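Local structure of UDP-glucose 4-epimerase (Campylobacter jejuni subsp. jejuni serotype O:2, 7K3P) at residues A[212-224]-A[330-344]. The protein probably catalyses the NAD-dependent interconversion of UDP-glucose and UDP-galactose, and of their N-acetylated forms, by inverting the configuration at C4 of the sugar. The protein carries 2 engineered substitutions. Sequence-based numbering, arbitrary orientation.
Sequences LIKVAAECAAGKR and LELICKSAFDWEKQC
Glu-341 carries this contact: its carboxylate lies between the ammonium groups of Lys-214 and Lys-223, one on each oxygen. With CG anti to the backbone N (chi1 -177°), Glu-341 CG sits 3.7 Å from Ala-217 O, and the bend at chi2 then turns the carboxylate toward the two lysines and against Glu-218 CG. Lys-214 crosses the glutamate at about a right angle, and its NZ meets Glu-341 OE2 on the syn side at 2.7 Å. Lys-223, extended beyond CG, runs to meet Glu-341 from the direction opposite to the glutamate's own; its NZ reaches Glu-341 OE1 on the anti side, 33° out of the carboxylate plane, and also bonds to Glu-341 O at 2.9 Å, near the C-terminal end of helix 330-343. Two lysines suit a buried carboxylate, whose negative charge they would probably stabilise, with the Glu-218 carboxylate close by. Lys-214 NZ has a further acceptor in Ala-196 O and lies 3.4 Å from Cys-344 SG, which is disulfide-bonded to Cys-197.

In this epimerase of the NAD-dependent epimerase/dehydratase family, the contact joins two helices away from the large parallel sheet, their axes 8.9 Å apart and crossing at -60°. Small residues permit that approach: Ala-217 CB faces Ala-337 CB at 4.2 Å. Toward the start of the helices, branched Ile-213 fills the wider gap with both arms, CG2 against Ala-337 CB and CD1 against Ile-333 CG2 at 3.6 Å. Toward the C-terminal end of helix 212-220, Phe-338 points its CE1 at Ala-220 CB, 3.9 Å away, while Ala-221 N lies at the ring edge, in plane. Gly-222, lacking a side chain, readily takes the positive phi of the Schellman motif ending this helix, and Lys-223 follows. Arg-224 NE and NH2 both bond Glu-218 OE1 side-on, with that oxygen in the guanidinium plane.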
# COMPACT_ATOMS: atom_id res chain seq x y z
N LEU A 212 15.20 10.25 21.50
CA LEU A 212 16.03 10.72 22.63
C LEU A 212 17.17 11.67 22.24
O LEU A 212 17.39 12.69 22.90
CB LEU A 212 16.59 9.53 23.41
CG LEU A 212 17.77 9.87 24.33
CD1 LEU A 212 17.33 10.72 25.51
CD2 LEU A 212 18.47 8.61 24.80
N ILE A 213 17.91 11.35 21.18
CA ILE A 213 18.99 12.23 20.75
C ILE A 213 18.46 13.59 20.26
O ILE A 213 19.04 14.64 20.57
CB ILE A 213 19.86 11.58 19.67
CG1 ILE A 213 20.49 10.31 20.23
CG2 ILE A 213 20.94 12.54 19.22
CD1 ILE A 213 21.88 10.02 19.67
N LYS A 214 17.36 13.58 19.52
CA LYS A 214 16.75 14.83 19.06
C LYS A 214 16.34 15.69 20.26
O LYS A 214 16.66 16.88 20.31
CB LYS A 214 15.55 14.54 18.14
CG LYS A 214 14.86 15.79 17.58
CD LYS A 214 15.78 16.59 16.66
CE LYS A 214 15.01 17.68 15.91
NZ LYS A 214 15.91 18.47 15.01
N VAL A 215 15.67 15.09 21.23
CA VAL A 215 15.24 15.80 22.43
C VAL A 215 16.44 16.35 23.21
O VAL A 215 16.45 17.51 23.65
CB VAL A 215 14.40 14.88 23.35
CG1 VAL A 215 14.21 15.50 24.72
CG2 VAL A 215 13.07 14.57 22.71
N ALA A 216 17.46 15.51 23.39
CA ALA A 216 18.68 15.93 24.08
C ALA A 216 19.32 17.13 23.36
O ALA A 216 19.72 18.09 24.00
CB ALA A 216 19.65 14.77 24.17
N ALA A 217 19.40 17.05 22.04
CA ALA A 217 19.92 18.13 21.21
C ALA A 217 19.08 19.41 21.34
O ALA A 217 19.62 20.53 21.43
CB ALA A 217 20.02 17.70 19.75
N GLU A 218 17.75 19.24 21.34
CA GLU A 218 16.84 20.38 21.48
C GLU A 218 17.03 21.10 22.83
O GLU A 218 16.99 22.33 22.89
CB GLU A 218 15.38 19.95 21.28
CG GLU A 218 14.97 19.65 19.83
CD GLU A 218 13.54 19.12 19.71
OE1 GLU A 218 12.96 18.71 20.74
OE2 GLU A 218 13.00 19.11 18.58
N CYS A 219 17.22 20.32 23.89
CA CYS A 219 17.47 20.89 25.23
C CYS A 219 18.81 21.62 25.27
O CYS A 219 18.91 22.73 25.79
CB CYS A 219 17.47 19.80 26.30
SG CYS A 219 15.85 19.08 26.67
N ALA A 220 19.84 20.98 24.72
CA ALA A 220 21.18 21.54 24.70
C ALA A 220 21.24 22.82 23.88
O ALA A 220 22.07 23.69 24.14
CB ALA A 220 22.18 20.53 24.17
N ALA A 221 20.35 22.94 22.89
CA ALA A 221 20.34 24.13 22.05
C ALA A 221 19.42 25.23 22.61
O ALA A 221 19.24 26.27 21.98
CB ALA A 221 19.95 23.77 20.63
N GLY A 222 18.86 24.99 23.79
CA GLY A 222 17.99 25.96 24.43
C GLY A 222 16.61 26.04 23.81
O GLY A 222 15.87 27.01 24.03
N LYS A 223 16.25 25.02 23.03
CA LYS A 223 14.95 25.00 22.35
C LYS A 223 13.88 24.35 23.22
O LYS A 223 12.70 24.73 23.18
CB LYS A 223 15.06 24.24 21.03
CG LYS A 223 15.83 24.97 19.94
CD LYS A 223 15.67 24.23 18.62
CE LYS A 223 16.56 24.81 17.54
NZ LYS A 223 16.50 23.99 16.28
N ARG A 224 14.29 23.36 24.00
CA ARG A 224 13.37 22.63 24.85
C ARG A 224 13.80 22.84 26.29
O ARG A 224 14.99 22.81 26.61
CB ARG A 224 13.41 21.14 24.48
CG ARG A 224 12.54 20.26 25.35
CD ARG A 224 12.67 18.80 24.93
NE ARG A 224 12.17 18.58 23.58
CZ ARG A 224 10.90 18.29 23.29
NH1 ARG A 224 10.00 18.18 24.26
NH2 ARG A 224 10.53 18.10 22.03
N LEU A 330 29.37 7.77 20.78
CA LEU A 330 28.24 8.57 21.26
C LEU A 330 28.55 10.06 21.29
O LEU A 330 27.67 10.89 21.03
CB LEU A 330 27.77 8.13 22.66
CG LEU A 330 26.26 7.93 22.89
CD1 LEU A 330 25.85 8.27 24.31
CD2 LEU A 330 25.37 8.65 21.87
N GLU A 331 29.79 10.41 21.61
CA GLU A 331 30.15 11.83 21.66
C GLU A 331 30.09 12.47 20.27
O GLU A 331 29.58 13.58 20.10
CB GLU A 331 31.51 12.05 22.35
CG GLU A 331 31.43 11.90 23.89
CD GLU A 331 32.78 12.12 24.59
OE1 GLU A 331 33.68 12.76 24.01
OE2 GLU A 331 32.92 11.65 25.74
N LEU A 332 30.59 11.74 19.27
CA LEU A 332 30.54 12.19 17.88
C LEU A 332 29.10 12.32 17.40
O LEU A 332 28.73 13.28 16.72
CB LEU A 332 31.27 11.20 16.97
CG LEU A 332 32.76 11.04 17.22
CD1 LEU A 332 33.40 10.13 16.17
CD2 LEU A 332 33.42 12.41 17.24
N ILE A 333 28.29 11.32 17.75
CA ILE A 333 26.89 11.31 17.35
C ILE A 333 26.15 12.49 17.99
O ILE A 333 25.44 13.23 17.30
CB ILE A 333 26.23 9.97 17.68
CG1 ILE A 333 26.86 8.87 16.83
CG2 ILE A 333 24.73 10.03 17.44
CD1 ILE A 333 26.62 7.47 17.36
N CYS A 334 26.35 12.69 19.29
CA CYS A 334 25.71 13.83 19.95
C CYS A 334 26.21 15.17 19.43
O CYS A 334 25.43 16.10 19.24
CB CYS A 334 25.85 13.73 21.48
SG CYS A 334 24.85 12.38 22.18
N LYS A 335 27.52 15.26 19.19
CA LYS A 335 28.10 16.47 18.59
C LYS A 335 27.46 16.77 17.24
O LYS A 335 27.06 17.91 16.97
CB LYS A 335 29.62 16.31 18.42
CG LYS A 335 30.30 17.50 17.73
CD LYS A 335 29.96 18.82 18.44
CE LYS A 335 30.87 19.97 17.96
NZ LYS A 335 30.37 21.29 18.46
N SER A 336 27.35 15.75 16.40
CA SER A 336 26.68 15.88 15.11
C SER A 336 25.24 16.37 15.27
O SER A 336 24.82 17.33 14.62
CB SER A 336 26.73 14.56 14.35
OG SER A 336 25.91 14.59 13.20
N ALA A 337 24.49 15.71 16.15
CA ALA A 337 23.10 16.08 16.40
C ALA A 337 23.02 17.53 16.87
O ALA A 337 22.15 18.29 16.44
CB ALA A 337 22.47 15.15 17.44
N PHE A 338 23.93 17.90 17.77
CA PHE A 338 23.96 19.24 18.34
C PHE A 338 24.22 20.28 17.26
O PHE A 338 23.51 21.29 17.19
CB PHE A 338 25.03 19.34 19.43
CG PHE A 338 25.07 20.67 20.11
CD1 PHE A 338 23.91 21.22 20.65
CD2 PHE A 338 26.26 21.39 20.21
CE1 PHE A 338 23.93 22.45 21.29
CE2 PHE A 338 26.29 22.62 20.85
CZ PHE A 338 25.13 23.15 21.39
N ASP A 339 25.24 20.03 16.44
CA ASP A 339 25.61 20.94 15.37
C ASP A 339 24.46 21.08 14.37
O ASP A 339 24.09 22.19 13.99
CB ASP A 339 26.87 20.46 14.65
CG ASP A 339 28.11 20.53 15.53
OD1 ASP A 339 28.12 21.33 16.48
OD2 ASP A 339 29.08 19.77 15.26
N TRP A 340 23.89 19.95 13.95
CA TRP A 340 22.78 20.01 13.02
C TRP A 340 21.52 20.63 13.63
O TRP A 340 20.77 21.32 12.93
CB TRP A 340 22.51 18.64 12.40
CG TRP A 340 23.49 18.35 11.31
CD1 TRP A 340 24.56 17.49 11.36
CD2 TRP A 340 23.52 18.96 10.01
NE1 TRP A 340 25.24 17.52 10.16
CE2 TRP A 340 24.63 18.42 9.32
CE3 TRP A 340 22.72 19.91 9.36
CZ2 TRP A 340 24.95 18.79 8.00
CZ3 TRP A 340 23.04 20.28 8.06
CH2 TRP A 340 24.15 19.72 7.39
N GLU A 341 21.32 20.42 14.93
CA GLU A 341 20.15 20.98 15.61
C GLU A 341 20.08 22.50 15.47
O GLU A 341 19.01 23.06 15.20
CB GLU A 341 20.19 20.60 17.10
CG GLU A 341 18.97 21.08 17.86
CD GLU A 341 17.69 20.59 17.23
OE1 GLU A 341 16.73 21.38 17.14
OE2 GLU A 341 17.65 19.41 16.81
N LYS A 342 21.22 23.15 15.65
CA LYS A 342 21.30 24.61 15.58
C LYS A 342 21.04 25.13 14.17
O LYS A 342 20.72 26.30 13.97
CB LYS A 342 22.65 25.09 16.13
CG LYS A 342 22.87 24.67 17.58
CD LYS A 342 24.17 25.20 18.16
CE LYS A 342 25.37 24.48 17.57
NZ LYS A 342 26.64 24.99 18.17
N GLN A 343 21.18 24.24 13.19
CA GLN A 343 20.87 24.54 11.79
C GLN A 343 19.38 24.36 11.48
O GLN A 343 18.83 25.02 10.59
CB GLN A 343 21.70 23.63 10.88
CG GLN A 343 21.58 23.92 9.39
CD GLN A 343 22.36 25.15 8.97
OE1 GLN A 343 22.93 25.86 9.82
NE2 GLN A 343 22.40 25.42 7.67
N CYS A 344 18.73 23.46 12.22
CA CYS A 344 17.31 23.17 12.02
C CYS A 344 16.45 24.42 12.18
O CYS A 344 15.42 24.55 11.52
CB CYS A 344 16.83 22.10 13.01
SG CYS A 344 17.52 20.46 12.72